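Local coordinates for laminin subunit ALPHA-1 (Mus musculus, PDB 2JD4), which forms part of the basement membrane protein laminin-111, whose LG4-5 domain pair probably provides attachment sites for the cell surface, at residues 24-29 with 373-378; 201-206 with 346-351; 206-211 with 369-374. The protein carries 4 engineered substitutions. All blocks are in the same frame, centred on the assembly; numbering follows the deposited sequence.

Contact 1. Residues 24-29 with 373-378; sequences FGLSQN and VFPHSC
L26 and P375 face each other with CA atoms 5.1 Å apart, and no hydrogen bond crosses between 24-29 and 373-378. The second segment bends in a type II beta turn from F374 to S377. The S377 N to F374 O bond, 3.1 Å, closes it. P375 and H376 are the central pair of the turn, and H376 takes the positive phi of 75° that this turn type has at its third position. L26 carries the apolar part of the contact. Its CG lies anti to the carbonyl carbon (chi1 -67°), and its CD2 branch meets the turn. L26 CD2 touches F374 CB at 3.9 Å and comes to 3.7 Å from P375 O. S377 CB borders the same methyl more loosely, 4.4 Å from L26 CD2. The methyl therefore packs across the turn, against backbone and side-chain atoms of F374, P375 and S377. Beside it, the H376 ring presents an edge to the other segment. G25 O lies near the ring plane, 3.7 Å from H376 CD2. NE2, the ring atom next to CD2, is hydrogen-bonded to D363 OD1, which fixes the polar end of H376. The loop 24-29 has its own ties. G25 N bonds to S164 OG, and an ST turn is made by N29 N and S27 OG at 3.0 Å. The loop residue D191 also touches L26. The arrangement is a small domain-domain interface. A loop of the first laminin G domain, between strands 22-23 and 31-35, packs against the turn after strand 369-374 of the second.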
ATOM      1  N   PHE A  24      -2.999   3.159   8.775  1.00 15.49           N
ATOM      2  CA  PHE A  24      -1.614   3.521   8.505  1.00 15.79           C
ATOM      3  C   PHE A  24      -1.210   2.994   7.125  1.00 15.31           C
ATOM      4  O   PHE A  24      -2.025   2.412   6.408  1.00 13.23           O
ATOM      5  CB  PHE A  24      -0.690   2.950   9.591  1.00 13.47           C
ATOM      6  CG  PHE A  24      -0.996   3.460  10.971  1.00 13.10           C
ATOM      7  CD1 PHE A  24      -1.937   2.817  11.771  1.00 13.82           C
ATOM      8  CD2 PHE A  24      -0.362   4.603  11.461  1.00 11.96           C
ATOM      9  CE1 PHE A  24      -2.248   3.306  13.047  1.00 13.94           C
ATOM     10  CE2 PHE A  24      -0.662   5.100  12.728  1.00 15.55           C
ATOM     11  CZ  PHE A  24      -1.610   4.448  13.524  1.00 14.18           C
ATOM     12  N   GLY A  25       0.046   3.207   6.749  1.00 14.45           N
ATOM     13  CA  GLY A  25       0.506   2.735   5.454  1.00 15.07           C
ATOM     14  C   GLY A  25       0.120   3.590   4.252  1.00 15.43           C
ATOM     15  O   GLY A  25       0.407   3.207   3.119  1.00 15.91           O
ATOM     16  N   LEU A  26      -0.527   4.732   4.470  1.00 13.11           N
ATOM     17  CA  LEU A  26      -0.902   5.597   3.347  1.00 15.18           C
ATOM     18  C   LEU A  26       0.376   6.144   2.701  1.00 19.94           C
ATOM     19  O   LEU A  26       0.430   6.359   1.489  1.00 18.65           O
ATOM     20  CB  LEU A  26      -1.805   6.737   3.825  1.00 20.05           C
ATOM     21  CG  LEU A  26      -3.183   6.269   4.308  1.00 20.41           C
ATOM     22  CD1 LEU A  26      -3.869   7.415   5.016  1.00 27.33           C
ATOM     23  CD2 LEU A  26      -4.027   5.775   3.127  1.00 13.58           C
ATOM     24  N   SER A  27       1.394   6.382   3.523  1.00 17.93           N
ATOM     25  CA  SER A  27       2.696   6.821   3.033  1.00 18.17           C
ATOM     26  C   SER A  27       3.670   5.886   3.749  1.00 17.78           C
ATOM     27  O   SER A  27       3.279   5.185   4.683  1.00 15.99           O
ATOM     28  CB  SER A  27       2.989   8.275   3.416  1.00 17.06           C
ATOM     29  OG  SER A  27       3.503   8.362   4.729  1.00 26.36           O
ATOM     30  N   GLN A  28       4.924   5.856   3.315  1.00 15.96           N
ATOM     31  CA  GLN A  28       5.902   4.986   3.962  1.00 18.30           C
ATOM     32  C   GLN A  28       6.195   5.459   5.390  1.00 16.02           C
ATOM     33  O   GLN A  28       6.785   4.721   6.187  1.00 17.98           O
ATOM     34  CB  GLN A  28       7.206   4.937   3.147  1.00 19.99           C
ATOM     35  CG  GLN A  28       7.059   4.272   1.783  1.00 30.07           C
ATOM     36  CD  GLN A  28       7.869   2.984   1.649  1.00 38.25           C
ATOM     37  OE1 GLN A  28       9.103   3.004   1.653  1.00 40.03           O
ATOM     38  NE2 GLN A  28       7.172   1.858   1.527  1.00 34.21           N
ATOM     39  N   ASN A  29       5.774   6.675   5.721  1.00 13.73           N
ATOM     40  CA  ASN A  29       6.015   7.205   7.067  1.00 15.15           C
ATOM     41  C   ASN A  29       4.776   7.609   7.868  1.00 15.00           C
ATOM     42  O   ASN A  29       4.840   8.486   8.731  1.00 15.04           O
ATOM     43  CB  ASN A  29       6.994   8.377   7.002  1.00 17.67           C
ATOM     44  CG  ASN A  29       8.375   7.949   6.538  1.00 24.03           C
ATOM     45  OD1 ASN A  29       9.127   7.296   7.274  1.00 26.70           O
ATOM     46  ND2 ASN A  29       8.706   8.291   5.306  1.00 18.33           N
ATOM     47  N   VAL A 373      -5.588  10.074  -3.523  1.00 15.45           N
ATOM     48  CA  VAL A 373      -5.329   8.637  -3.630  1.00 15.29           C
ATOM     49  C   VAL A 373      -4.976   8.130  -2.235  1.00 16.19           C
ATOM     50  O   VAL A 373      -4.254   8.800  -1.499  1.00 15.87           O
ATOM     51  CB  VAL A 373      -4.153   8.345  -4.589  1.00 17.14           C
ATOM     52  CG1 VAL A 373      -3.883   6.844  -4.651  1.00 13.40           C
ATOM     53  CG2 VAL A 373      -4.475   8.892  -5.973  1.00 15.68           C
ATOM     54  N   PHE A 374      -5.470   6.944  -1.884  1.00 14.49           N
ATOM     55  CA  PHE A 374      -5.252   6.381  -0.554  1.00 13.87           C
ATOM     56  C   PHE A 374      -4.713   4.950  -0.641  1.00 13.80           C
ATOM     57  O   PHE A 374      -5.447   3.979  -0.509  1.00 13.41           O
ATOM     58  CB  PHE A 374      -6.579   6.440   0.216  1.00 16.79           C
ATOM     59  CG  PHE A 374      -7.237   7.803   0.168  1.00 15.97           C
ATOM     60  CD1 PHE A 374      -7.977   8.195  -0.947  1.00 17.63           C
ATOM     61  CD2 PHE A 374      -7.070   8.707   1.203  1.00 17.23           C
ATOM     62  CE1 PHE A 374      -8.536   9.470  -1.025  1.00 21.38           C
ATOM     63  CE2 PHE A 374      -7.623   9.989   1.137  1.00 19.81           C
ATOM     64  CZ  PHE A 374      -8.358  10.369   0.018  1.00 22.34           C
ATOM     65  N   PRO A 375      -3.396   4.812  -0.850  1.00 17.57           N
ATOM     66  CA  PRO A 375      -2.755   3.501  -0.969  1.00 17.11           C
ATOM     67  C   PRO A 375      -3.087   2.461   0.082  1.00 17.93           C
ATOM     68  O   PRO A 375      -2.990   2.720   1.282  1.00 17.29           O
ATOM     69  CB  PRO A 375      -1.257   3.834  -1.021  1.00 21.05           C
ATOM     70  CG  PRO A 375      -1.157   5.168  -0.405  1.00 25.94           C
ATOM     71  CD  PRO A 375      -2.394   5.891  -0.849  1.00 19.18           C
ATOM     72  N   HIS A 376      -3.504   1.294  -0.406  1.00 14.01           N
ATOM     73  CA  HIS A 376      -3.832   0.138   0.418  1.00 17.93           C
ATOM     74  C   HIS A 376      -5.159   0.213   1.168  1.00 19.09           C
ATOM     75  O   HIS A 376      -5.544  -0.748   1.836  1.00 19.79           O
ATOM     76  CB  HIS A 376      -2.680  -0.143   1.399  1.00 15.29           C
ATOM     77  CG  HIS A 376      -1.353  -0.339   0.725  1.00 20.91           C
ATOM     78  ND1 HIS A 376      -1.109  -1.370  -0.155  1.00 19.74           N
ATOM     79  CD2 HIS A 376      -0.204   0.376   0.792  1.00 20.46           C
ATOM     80  CE1 HIS A 376       0.132  -1.281  -0.605  1.00 20.00           C
ATOM     81  NE2 HIS A 376       0.703  -0.231  -0.045  1.00 20.09           N
ATOM     82  N   SER A 377      -5.858   1.339   1.056  1.00 18.83           N
ATOM     83  CA  SER A 377      -7.154   1.489   1.710  1.00 16.61           C
ATOM     84  C   SER A 377      -8.246   1.605   0.644  1.00 16.81           C
ATOM     85  O   SER A 377      -8.318   2.609  -0.061  1.00 17.57           O
ATOM     86  CB  SER A 377      -7.147   2.727   2.612  1.00 18.67           C
ATOM     87  OG  SER A 377      -8.368   2.857   3.323  1.00 21.50           O
ATOM     88  N   CYS A 378      -9.072   0.564   0.521  1.00 17.50           N
ATOM     89  CA  CYS A 378     -10.171   0.519  -0.455  1.00 15.49           C
ATOM     90  C   CYS A 378     -11.455   0.114   0.280  1.00 18.48           C
ATOM     91  O   CYS A 378     -11.491  -0.910   0.976  1.00 18.52           O
ATOM     92  CB  CYS A 378      -9.845  -0.484  -1.573  1.00 16.01           C
ATOM     93  SG  CYS A 378     -11.193  -0.764  -2.775  1.00 21.32           S
TER

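Contact 2. Residues 201-206 with 346-351; sequences TFFEGS and GCVRNL
The F202 ring turns an edge to C347: SG lies 3.9 Å from F202 CD1 and 81° off the ring normal. This is a sulfur-aromatic contact at the rim. One face of the same ring has E204 N above it, offset toward the rim. The F203 ring belongs to the other side of the sheet. G346 O lies at its edge, near its plane, and V348 packs against it obliquely, with F203 CE1 3.9 Å from V348 CG2. The two segments are neighbouring antiparallel strands in the beta-sandwich of a laminin G domain. F202 and C347 form a non-hydrogen-bonded pair, while T201 with V348 and F203 with G346 form hydrogen-bonded pairs on either side of it. The shortest of the four backbone bonds runs from F203 N to G346 O, 2.8 Å.

F202 and C347 point to the same face. F202 CG is anti to the backbone N (chi1 -175°), and CD1 is the ring atom that comes beside C347 SG. SG of C347 is disulfide-bonded to C378, so the rim contact with F202 sits next to this covalent tie. P379 touches both residues. On the opposite face, V373 of strand 369-374 packs on T201 and F203.

T201 OG1 receives a hydrogen bond from H376 N. The same hydroxyl meets a water at 2.6 Å. That water donates to V348 O at 3.1 Å, so V348 O takes both T201 N and the water.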
ATOM      1  N   THR A 201      -6.166  -0.082  -3.440  1.00 16.73           N
ATOM      2  CA  THR A 201      -5.941   1.338  -3.223  1.00 16.06           C
ATOM      3  C   THR A 201      -7.082   2.152  -3.824  1.00 16.13           C
ATOM      4  O   THR A 201      -7.378   2.031  -5.015  1.00 14.89           O
ATOM      5  CB  THR A 201      -4.635   1.796  -3.889  1.00 16.59           C
ATOM      6  OG1 THR A 201      -3.518   1.227  -3.199  1.00 15.51           O
ATOM      7  CG2 THR A 201      -4.538   3.307  -3.883  1.00 12.81           C
ATOM      8  N   PHE A 202      -7.698   2.994  -3.004  1.00 15.07           N
ATOM      9  CA  PHE A 202      -8.808   3.828  -3.455  1.00 17.79           C
ATOM     10  C   PHE A 202      -8.356   5.128  -4.133  1.00 17.26           C
ATOM     11  O   PHE A 202      -7.451   5.810  -3.645  1.00 13.01           O
ATOM     12  CB  PHE A 202      -9.708   4.180  -2.270  1.00 17.93           C
ATOM     13  CG  PHE A 202     -10.945   4.945  -2.655  1.00 21.07           C
ATOM     14  CD1 PHE A 202     -11.844   4.414  -3.576  1.00 16.99           C
ATOM     15  CD2 PHE A 202     -11.216   6.188  -2.088  1.00 17.36           C
ATOM     16  CE1 PHE A 202     -13.001   5.109  -3.928  1.00 23.67           C
ATOM     17  CE2 PHE A 202     -12.375   6.894  -2.435  1.00 22.94           C
ATOM     18  CZ  PHE A 202     -13.265   6.351  -3.355  1.00 19.27           C
ATOM     19  N   PHE A 203      -8.999   5.439  -5.262  1.00 16.18           N
ATOM     20  CA  PHE A 203      -8.752   6.651  -6.043  1.00 16.27           C
ATOM     21  C   PHE A 203     -10.117   7.364  -6.072  1.00 18.11           C
ATOM     22  O   PHE A 203     -11.058   6.862  -6.685  1.00 17.63           O
ATOM     23  CB  PHE A 203      -8.340   6.309  -7.481  1.00 15.33           C
ATOM     24  CG  PHE A 203      -6.974   5.678  -7.611  1.00 17.90           C
ATOM     25  CD1 PHE A 203      -6.746   4.366  -7.203  1.00 18.57           C
ATOM     26  CD2 PHE A 203      -5.926   6.390  -8.192  1.00 17.96           C
ATOM     27  CE1 PHE A 203      -5.495   3.771  -7.374  1.00 19.60           C
ATOM     28  CE2 PHE A 203      -4.674   5.810  -8.372  1.00 13.55           C
ATOM     29  CZ  PHE A 203      -4.455   4.494  -7.963  1.00 18.18           C
ATOM     30  N   GLU A 204     -10.225   8.517  -5.421  1.00 17.71           N
ATOM     31  CA  GLU A 204     -11.501   9.234  -5.350  1.00 23.55           C
ATOM     32  C   GLU A 204     -11.979   9.942  -6.623  1.00 25.84           C
ATOM     33  O   GLU A 204     -13.138  10.367  -6.688  1.00 25.08           O
ATOM     34  CB  GLU A 204     -11.478  10.240  -4.191  1.00 23.13           C
ATOM     35  CG  GLU A 204     -10.642  11.489  -4.435  1.00 25.71           C
ATOM     36  CD  GLU A 204     -10.577  12.401  -3.219  1.00 25.70           C
ATOM     37  OE1 GLU A 204     -10.100  13.544  -3.355  1.00 30.50           O
ATOM     38  OE2 GLU A 204     -10.995  11.977  -2.124  1.00 26.18           O
ATOM     39  N   GLY A 205     -11.097  10.086  -7.613  1.00 24.54           N
ATOM     40  CA  GLY A 205     -11.477  10.724  -8.866  1.00 25.00           C
ATOM     41  C   GLY A 205     -11.051  12.173  -9.019  1.00 26.79           C
ATOM     42  O   GLY A 205     -11.454  12.842  -9.972  1.00 28.92           O
ATOM     43  N   SER A 206     -10.219  12.661  -8.101  1.00 26.49           N
ATOM     44  CA  SER A 206      -9.776  14.048  -8.141  1.00 26.10           C
ATOM     45  C   SER A 206      -8.299  14.266  -8.451  1.00 25.49           C
ATOM     46  O   SER A 206      -7.912  15.366  -8.850  1.00 25.05           O
ATOM     47  CB  SER A 206     -10.078  14.725  -6.804  1.00 26.29           C
ATOM     48  OG  SER A 206      -9.260  14.178  -5.775  1.00 27.02           O
ATOM     49  N   GLY A 346     -12.133   4.545  -8.258  1.00 20.16           N
ATOM     50  CA  GLY A 346     -12.334   3.134  -7.971  1.00 19.61           C
ATOM     51  C   GLY A 346     -11.097   2.610  -7.252  1.00 17.43           C
ATOM     52  O   GLY A 346     -10.412   3.377  -6.579  1.00 19.19           O
ATOM     53  N   CYS A 347     -10.802   1.318  -7.369  1.00 17.36           N
ATOM     54  CA  CYS A 347      -9.604   0.785  -6.713  1.00 16.88           C
ATOM     55  C   CYS A 347      -8.739  -0.013  -7.690  1.00 17.53           C
ATOM     56  O   CYS A 347      -9.233  -0.567  -8.682  1.00 15.57           O
ATOM     57  CB  CYS A 347      -9.974  -0.112  -5.508  1.00 18.22           C
ATOM     58  SG  CYS A 347     -10.967   0.686  -4.197  1.00 20.03           S
ATOM     59  N   VAL A 348      -7.439  -0.048  -7.401  1.00 15.55           N
ATOM     60  CA  VAL A 348      -6.464  -0.792  -8.193  1.00 17.89           C
ATOM     61  C   VAL A 348      -5.656  -1.662  -7.220  1.00 20.01           C
ATOM     62  O   VAL A 348      -5.326  -1.225  -6.117  1.00 19.80           O
ATOM     63  CB  VAL A 348      -5.511   0.167  -8.935  1.00 19.99           C
ATOM     64  CG1 VAL A 348      -4.363  -0.613  -9.577  1.00 23.67           C
ATOM     65  CG2 VAL A 348      -6.290   0.949  -9.981  1.00 17.98           C
ATOM     66  N   ARG A 349      -5.343  -2.889  -7.627  1.00 20.32           N
ATOM     67  CA  ARG A 349      -4.594  -3.809  -6.776  1.00 23.20           C
ATOM     68  C   ARG A 349      -3.601  -4.612  -7.617  1.00 23.97           C
ATOM     69  O   ARG A 349      -3.770  -4.751  -8.832  1.00 27.68           O
ATOM     70  CB  ARG A 349      -5.564  -4.767  -6.071  1.00 23.66           C
ATOM     71  CG  ARG A 349      -5.622  -6.162  -6.686  1.00 31.58           C
ATOM     72  CD  ARG A 349      -7.003  -6.822  -6.621  1.00 34.67           C
ATOM     73  NE  ARG A 349      -7.626  -6.772  -5.306  1.00 32.96           N
ATOM     74  CZ  ARG A 349      -8.716  -7.461  -4.968  1.00 34.95           C
ATOM     75  NH1 ARG A 349      -9.302  -8.267  -5.844  1.00 32.74           N
ATOM     76  NH2 ARG A 349      -9.237  -7.330  -3.757  1.00 33.01           N
ATOM     77  N   ASN A 350      -2.569  -5.135  -6.961  1.00 21.85           N
ATOM     78  CA  ASN A 350      -1.548  -5.945  -7.620  1.00 23.70           C
ATOM     79  C   ASN A 350      -0.948  -5.323  -8.877  1.00 22.18           C
ATOM     80  O   ASN A 350      -0.880  -5.963  -9.930  1.00 24.98           O
ATOM     81  CB  ASN A 350      -2.116  -7.329  -7.956  1.00 25.79           C
ATOM     82  CG  ASN A 350      -2.494  -8.120  -6.715  1.00 30.85           C
ATOM     83  OD1 ASN A 350      -1.721  -8.195  -5.759  1.00 35.02           O
ATOM     84  ND2 ASN A 350      -3.683  -8.720  -6.726  1.00 30.00           N
ATOM     85  N   LEU A 351      -0.506  -4.077  -8.760  1.00 22.64           N
ATOM     86  CA  LEU A 351       0.109  -3.370  -9.881  1.00 24.13           C
ATOM     87  C   LEU A 351       1.566  -3.816 -10.000  1.00 24.49           C
ATOM     88  O   LEU A 351       2.355  -3.614  -9.075  1.00 23.30           O
ATOM     89  CB  LEU A 351       0.061  -1.863  -9.637  1.00 26.77           C
ATOM     90  CG  LEU A 351       0.673  -0.970 -10.714  1.00 27.56           C
ATOM     91  CD1 LEU A 351      -0.085  -1.134 -12.023  1.00 30.32           C
ATOM     92  CD2 LEU A 351       0.621   0.475 -10.249  1.00 33.33           C
TER
HETATM   93  O   HOH W   1      -2.835  -1.072  -4.259  1.00 26.36           O

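Contact 3. Residues 206-211 with 369-374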
ATOM      1  N   SER A 206     -10.219  12.661  -8.101  1.00 26.49           N
ATOM      2  CA  SER A 206      -9.776  14.048  -8.141  1.00 26.10           C
ATOM      3  C   SER A 206      -8.299  14.266  -8.451  1.00 25.49           C
ATOM      4  O   SER A 206      -7.912  15.366  -8.850  1.00 25.05           O
ATOM      5  CB  SER A 206     -10.078  14.725  -6.804  1.00 26.29           C
ATOM      6  OG  SER A 206      -9.260  14.178  -5.775  1.00 27.02           O
ATOM      7  N   GLY A 207      -7.471  13.239  -8.269  1.00 22.07           N
ATOM      8  CA  GLY A 207      -6.051  13.431  -8.506  1.00 20.73           C
ATOM      9  C   GLY A 207      -5.249  12.329  -9.178  1.00 20.16           C
ATOM     10  O   GLY A 207      -5.628  11.836 -10.236  1.00 18.21           O
ATOM     11  N   TYR A 208      -4.141  11.940  -8.547  1.00 18.45           N
ATOM     12  CA  TYR A 208      -3.245  10.925  -9.110  1.00 18.07           C
ATOM     13  C   TYR A 208      -2.147  10.550  -8.118  1.00 18.05           C
ATOM     14  O   TYR A 208      -2.038  11.128  -7.035  1.00 20.87           O
ATOM     15  CB  TYR A 208      -2.566  11.508 -10.354  1.00 19.54           C
ATOM     16  CG  TYR A 208      -1.783  12.754 -10.008  1.00 17.87           C
ATOM     17  CD1 TYR A 208      -0.457  12.673  -9.592  1.00 19.90           C
ATOM     18  CD2 TYR A 208      -2.406  13.999  -9.970  1.00 21.04           C
ATOM     19  CE1 TYR A 208       0.226  13.793  -9.136  1.00 22.71           C
ATOM     20  CE2 TYR A 208      -1.731  15.127  -9.516  1.00 21.37           C
ATOM     21  CZ  TYR A 208      -0.423  15.017  -9.096  1.00 19.99           C
ATOM     22  OH  TYR A 208       0.232  16.122  -8.597  1.00 21.82           O
ATOM     23  N   ALA A 209      -1.323   9.584  -8.513  1.00 18.60           N
ATOM     24  CA  ALA A 209      -0.183   9.160  -7.708  1.00 19.09           C
ATOM     25  C   ALA A 209       0.991   9.082  -8.680  1.00 18.03           C
ATOM     26  O   ALA A 209       0.856   8.507  -9.759  1.00 19.26           O
ATOM     27  CB  ALA A 209      -0.440   7.803  -7.088  1.00 20.16           C
ATOM     28  N   ALA A 210       2.123   9.683  -8.314  1.00 16.75           N
ATOM     29  CA  ALA A 210       3.317   9.664  -9.171  1.00 18.79           C
ATOM     30  C   ALA A 210       4.451   8.882  -8.499  1.00 18.20           C
ATOM     31  O   ALA A 210       4.805   9.150  -7.347  1.00 20.03           O
ATOM     32  CB  ALA A 210       3.771  11.095  -9.483  1.00 15.35           C
ATOM     33  N   LEU A 211       5.013   7.924  -9.231  1.00 16.21           N
ATOM     34  CA  LEU A 211       6.088   7.058  -8.731  1.00 20.65           C
ATOM     35  C   LEU A 211       7.382   7.104  -9.565  1.00 21.71           C
ATOM     36  O   LEU A 211       7.362   7.424 -10.755  1.00 19.71           O
ATOM     37  CB  LEU A 211       5.593   5.606  -8.690  1.00 23.35           C
ATOM     38  CG  LEU A 211       4.610   5.131  -7.610  1.00 29.70           C
ATOM     39  CD1 LEU A 211       3.482   6.114  -7.422  1.00 31.88           C
ATOM     40  CD2 LEU A 211       4.073   3.764  -8.010  1.00 31.45           C
ATOM     41  N   ASP A 369       4.508  12.135  -5.030  1.00 24.22           N
ATOM     42  CA  ASP A 369       3.477  13.157  -5.203  1.00 26.77           C
ATOM     43  C   ASP A 369       2.166  12.375  -5.247  1.00 27.24           C
ATOM     44  O   ASP A 369       1.968  11.523  -6.115  1.00 27.89           O
ATOM     45  CB  ASP A 369       3.688  13.932  -6.507  1.00 29.86           C
ATOM     46  CG  ASP A 369       2.770  15.139  -6.626  1.00 29.42           C
ATOM     47  OD1 ASP A 369       2.027  15.431  -5.663  1.00 31.74           O
ATOM     48  OD2 ASP A 369       2.795  15.801  -7.680  1.00 30.52           O
ATOM     49  N   LEU A 370       1.286  12.667  -4.295  1.00 25.02           N
ATOM     50  CA  LEU A 370       0.019  11.964  -4.144  1.00 25.61           C
ATOM     51  C   LEU A 370      -1.128  12.943  -3.900  1.00 26.36           C
ATOM     52  O   LEU A 370      -1.043  13.795  -3.015  1.00 27.53           O
ATOM     53  CB  LEU A 370       0.146  11.012  -2.949  1.00 28.48           C
ATOM     54  CG  LEU A 370      -0.923   9.982  -2.587  1.00 31.56           C
ATOM     55  CD1 LEU A 370      -0.797   8.776  -3.504  1.00 31.78           C
ATOM     56  CD2 LEU A 370      -0.731   9.541  -1.138  1.00 33.59           C
ATOM     57  N   GLN A 371      -2.202  12.808  -4.673  1.00 22.78           N
ATOM     58  CA  GLN A 371      -3.372  13.676  -4.538  1.00 26.98           C
ATOM     59  C   GLN A 371      -4.657  12.870  -4.739  1.00 24.16           C
ATOM     60  O   GLN A 371      -4.846  12.251  -5.785  1.00 24.77           O
ATOM     61  CB  GLN A 371      -3.333  14.799  -5.585  1.00 31.43           C
ATOM     62  CG  GLN A 371      -2.024  15.582  -5.662  1.00 38.16           C
ATOM     63  CD  GLN A 371      -1.717  16.354  -4.394  1.00 45.39           C
ATOM     64  OE1 GLN A 371      -2.585  17.036  -3.841  1.00 48.18           O
ATOM     65  NE2 GLN A 371      -0.473  16.263  -3.932  1.00 47.74           N
ATOM     66  N   GLY A 372      -5.542  12.883  -3.745  1.00 21.26           N
ATOM     67  CA  GLY A 372      -6.792  12.151  -3.874  1.00 19.02           C
ATOM     68  C   GLY A 372      -6.652  10.651  -4.076  1.00 17.04           C
ATOM     69  O   GLY A 372      -7.496  10.024  -4.717  1.00 16.36           O
ATOM     70  N   VAL A 373      -5.588  10.074  -3.523  1.00 15.45           N
ATOM     71  CA  VAL A 373      -5.329   8.637  -3.630  1.00 15.29           C
ATOM     72  C   VAL A 373      -4.976   8.130  -2.235  1.00 16.19           C
ATOM     73  O   VAL A 373      -4.254   8.800  -1.499  1.00 15.87           O
ATOM     74  CB  VAL A 373      -4.153   8.345  -4.589  1.00 17.14           C
ATOM     75  CG1 VAL A 373      -3.883   6.844  -4.651  1.00 13.40           C
ATOM     76  CG2 VAL A 373      -4.475   8.892  -5.973  1.00 15.68           C
ATOM     77  N   PHE A 374      -5.470   6.944  -1.884  1.00 14.49           N
ATOM     78  CA  PHE A 374      -5.252   6.381  -0.554  1.00 13.87           C
ATOM     79  C   PHE A 374      -4.713   4.950  -0.641  1.00 13.80           C
ATOM     80  O   PHE A 374      -5.447   3.979  -0.509  1.00 13.41           O
ATOM     81  CB  PHE A 374      -6.579   6.440   0.216  1.00 16.79           C
ATOM     82  CG  PHE A 374      -7.237   7.803   0.168  1.00 15.97           C
ATOM     83  CD1 PHE A 374      -7.977   8.195  -0.947  1.00 17.63           C
ATOM     84  CD2 PHE A 374      -7.070   8.707   1.203  1.00 17.23           C
ATOM     85  CE1 PHE A 374      -8.536   9.470  -1.025  1.00 21.38           C
ATOM     86  CE2 PHE A 374      -7.623   9.989   1.137  1.00 19.81           C
ATOM     87  CZ  PHE A 374      -8.358  10.369   0.018  1.00 22.34           C
TER
HETATM   88  O   HOH W   2      -8.119  10.535  -7.335  1.00 20.27           O
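Y208 reaches across to D369 and Q371 on the neighbouring strand. From CB, its CG sits between the backbone N and the carbonyl carbon (chi1 59°), the crowded position. The ring then lies side by side with Q371. Its CE2 is 3.9 Å from Q371 CG, and CZ is also close to that carbon. On the other edge, CE1 is 3.6 Å from D369 OD2. At the tip, Y208 OH donates to D369 OD2 at 2.7 Å. The hydroxyl comes from above the carboxylate plane, 47° out of it, and the ring stands nearly upright to that plane. D369 OD1 accepts from Q371 NE2, so both carboxylate oxygens are held.

Y208 and Q371 are also joined through their backbones, N to O in both directions. On the opposite face, A209 CB touches L370 CD1 at 3.7 Å. A water bridges G207 N and G372 O where the second strand turns its corner.

The chain has no helix; the surroundings are all strands and loops. Strand 207-212 runs between 369-374 and 322-326, bonded to the latter through A209 with V326 and L211 with I324. Beyond the corner, 369-374 continues beside 201-204.

Strand 369-374 ties the three contacts together. Its early part pairs with 207-212 in contact 3, and its end, beyond a corner, runs beside strand 201-204 of contact 2. The turn that follows meets the first laminin G domain in contact 1. The centres lie about 10 to 11 Å apart. Along the chain, 24-29 comes first, then 201-206 and 206-211, which share S206, then 346-351, and last 369-374 and 373-378. A disulfide and a hydrogen bond join contacts 1 and 2 directly. The domain junction of contact 1 is thus built onto the beta framework of the second domain.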